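Local coordinates for putative Zn-dependent exopeptidase (Bacteroides vulgatus ATCC 8482, PDB 3GUX), which probably removes residues from the N-terminus of peptides as a zinc-dependent aminopeptidase of peptidase family M28, at residues A[156-161]-A[251-256]. Sequence-based numbering, arbitrary orientation.
Sequences VFFDSE and VDDHIY
The carboxylate of Asp253, in the segment 251-256 that leads into helix 253-260, lies between the Phe158 ring at the end of strand 152-158 and the bent chain of Glu161 in the following loop. Without hydrogen bonding, Phe158 CD2 stands 3.4 Å from Asp253 OD2, the approach oblique to the ring, and Phe158 CE2 packs 3.7 Å from Asp253 CB; the side chains run alongside one another with opposed headings, ring and carboxylate planes 54° apart. The extended first torsion of Glu161 (chi1 -167°) carries its CG against both oxygens, 3.2 Å from Asp253 OD2. With an alanine in place of Phe158, a gap would probably open beside Asp253 CB and OD2, leaving that carboxylate held mainly by the water and Ser182.

No direct hydrogen bond joins the two segments. Instead, one water donates to Asp159 O and, at 2.8 Å, to Asp253 OD1, an oxygen that also bonds to Ser182 of helix 180-187. Asp252 OD1 accepts the backbone N of Asp253 at 2.9 Å, on its anti side and 33° out of the carboxylate plane.

The acids otherwise crowd together. Glu161 OE2 and Asp252 OD1, two acceptors, are 3.1 Å apart; Glu161 OE2 is 4.2 Å from Asp253 OD2. Asp252 OD2 in turn lies close to the carboxylates of Asp203 and Asp267, while the Glu161 and Asp253 side chains both touch His104. A buried group of acids beside His104, around the C-terminal ends of strands 98-104 and 198-203, with acceptors this close and no hydrogen bond between them, is consistent with the neighbourhood of the metal site in an M28 enzyme.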
loop_
_atom_site.group_PDB
_atom_site.type_symbol
_atom_site.label_atom_id
_atom_site.label_comp_id
_atom_site.label_asym_id
_atom_site.label_seq_id
_atom_site.Cartn_x
_atom_site.Cartn_y
_atom_site.Cartn_z
ATOM N N VAL A 156 5.705 1.232 -1.748
ATOM C CA VAL A 156 5.525 2.197 -2.823
ATOM C C VAL A 156 4.245 3.013 -2.634
ATOM O O VAL A 156 3.159 2.439 -2.482
ATOM C CB VAL A 156 5.448 1.500 -4.176
ATOM C CG1 VAL A 156 5.253 2.524 -5.302
ATOM C CG2 VAL A 156 6.693 0.691 -4.399
ATOM N N PHE A 157 4.387 4.336 -2.565
ATOM C CA PHE A 157 3.243 5.216 -2.493
ATOM C C PHE A 157 3.016 5.795 -3.888
ATOM O O PHE A 157 3.844 6.562 -4.408
ATOM C CB PHE A 157 3.416 6.332 -1.469
ATOM C CG PHE A 157 3.824 5.865 -0.086
ATOM C CD1 PHE A 157 3.206 4.778 0.532
ATOM C CD2 PHE A 157 4.757 6.592 0.648
ATOM C CE1 PHE A 157 3.564 4.386 1.829
ATOM C CE2 PHE A 157 5.136 6.189 1.943
ATOM C CZ PHE A 157 4.534 5.090 2.532
ATOM N N PHE A 158 1.888 5.415 -4.484
ATOM C CA PHE A 158 1.481 5.876 -5.791
ATOM C C PHE A 158 0.795 7.222 -5.717
ATOM O O PHE A 158 -0.024 7.438 -4.842
ATOM C CB PHE A 158 0.479 4.912 -6.437
ATOM C CG PHE A 158 1.031 3.555 -6.706
ATOM C CD1 PHE A 158 2.164 3.404 -7.485
ATOM C CD2 PHE A 158 0.385 2.431 -6.232
ATOM C CE1 PHE A 158 2.662 2.165 -7.773
ATOM C CE2 PHE A 158 0.889 1.181 -6.499
ATOM C CZ PHE A 158 2.030 1.042 -7.264
ATOM N N ASP A 159 1.128 8.109 -6.648
ATOM C CA ASP A 159 0.484 9.397 -6.751
ATOM C C ASP A 159 -0.574 9.360 -7.856
ATOM O O ASP A 159 -0.734 8.354 -8.539
ATOM C CB ASP A 159 1.562 10.441 -7.071
ATOM C CG ASP A 159 1.162 11.862 -6.749
ATOM O OD1 ASP A 159 0.043 12.129 -6.234
ATOM O OD2 ASP A 159 2.013 12.740 -7.009
ATOM N N SER A 160 -1.360 10.428 -7.962
ATOM C CA SER A 160 -2.285 10.650 -9.087
ATOM C C SER A 160 -3.274 9.530 -9.355
ATOM O O SER A 160 -3.565 9.136 -10.477
ATOM C CB SER A 160 -1.442 10.965 -10.329
ATOM O OG SER A 160 -0.582 12.057 -10.011
ATOM N N GLU A 161 -3.833 9.032 -8.282
ATOM C CA GLU A 161 -4.656 7.861 -8.372
ATOM C C GLU A 161 -6.105 8.230 -8.551
ATOM O O GLU A 161 -6.827 7.584 -9.309
ATOM C CB GLU A 161 -4.380 7.019 -7.101
ATOM C CG GLU A 161 -4.901 5.568 -7.084
ATOM C CD GLU A 161 -6.341 5.519 -6.704
ATOM O OE1 GLU A 161 -6.894 6.562 -6.174
ATOM O OE2 GLU A 161 -6.911 4.433 -6.915
ATOM N N VAL A 251 -11.684 -0.886 -9.689
ATOM C CA VAL A 251 -10.553 -0.359 -10.439
ATOM C C VAL A 251 -9.631 0.218 -9.393
ATOM O O VAL A 251 -10.050 1.052 -8.620
ATOM C CB VAL A 251 -10.931 0.745 -11.492
ATOM C CG1 VAL A 251 -11.676 1.901 -10.861
ATOM C CG2 VAL A 251 -9.689 1.275 -12.150
ATOM N N ASP A 252 -8.379 -0.234 -9.337
ATOM C CA ASP A 252 -7.438 0.247 -8.316
ATOM C C ASP A 252 -6.007 -0.025 -8.793
ATOM O O ASP A 252 -5.814 -0.708 -9.781
ATOM C CB ASP A 252 -7.750 -0.431 -6.966
ATOM C CG ASP A 252 -7.476 0.464 -5.760
ATOM O OD1 ASP A 252 -6.748 1.467 -5.931
ATOM O OD2 ASP A 252 -7.949 0.142 -4.630
ATOM N N ASP A 253 -5.017 0.446 -8.058
ATOM C CA ASP A 253 -3.624 0.362 -8.490
ATOM C C ASP A 253 -3.130 -1.069 -8.766
ATOM O O ASP A 253 -2.262 -1.273 -9.627
ATOM C CB ASP A 253 -2.723 1.045 -7.445
ATOM C CG ASP A 253 -2.921 2.578 -7.361
ATOM O OD1 ASP A 253 -2.945 3.252 -8.413
ATOM O OD2 ASP A 253 -2.984 3.116 -6.222
ATOM N N HIS A 254 -3.687 -2.047 -8.042
ATOM C CA HIS A 254 -3.290 -3.445 -8.181
ATOM C C HIS A 254 -3.548 -3.991 -9.590
ATOM O O HIS A 254 -2.828 -4.881 -10.015
ATOM C CB HIS A 254 -3.979 -4.302 -7.128
ATOM C CG HIS A 254 -5.452 -4.442 -7.305
ATOM N ND1 HIS A 254 -6.299 -3.362 -7.444
ATOM C CD2 HIS A 254 -6.239 -5.535 -7.294
ATOM C CE1 HIS A 254 -7.543 -3.795 -7.552
ATOM N NE2 HIS A 254 -7.533 -5.111 -7.455
ATOM N N ILE A 255 -4.564 -3.469 -10.288
ATOM C CA ILE A 255 -4.838 -3.863 -11.666
ATOM C C ILE A 255 -3.640 -3.561 -12.536
ATOM O O ILE A 255 -3.227 -4.399 -13.321
ATOM C CB ILE A 255 -6.084 -3.153 -12.258
ATOM C CG1 ILE A 255 -7.355 -3.626 -11.538
ATOM C CG2 ILE A 255 -6.199 -3.410 -13.774
ATOM C CD1 ILE A 255 -8.648 -3.164 -12.217
ATOM N N TYR A 256 -3.075 -2.366 -12.390
ATOM C CA TYR A 256 -1.918 -1.974 -13.219
ATOM C C TYR A 256 -0.640 -2.709 -12.786
ATOM O O TYR A 256 -0.026 -3.390 -13.621
ATOM C CB TYR A 256 -1.817 -0.458 -13.274
ATOM C CG TYR A 256 -3.089 0.061 -13.906
ATOM C CD1 TYR A 256 -3.339 -0.135 -15.257
ATOM C CD2 TYR A 256 -4.075 0.645 -13.146
ATOM C CE1 TYR A 256 -4.523 0.302 -15.839
ATOM C CE2 TYR A 256 -5.260 1.069 -13.712
ATOM C CZ TYR A 256 -5.476 0.921 -15.049
ATOM O OH TYR A 256 -6.664 1.358 -15.615
HETATM O O HOH W 1 -1.894 5.791 -9.167
#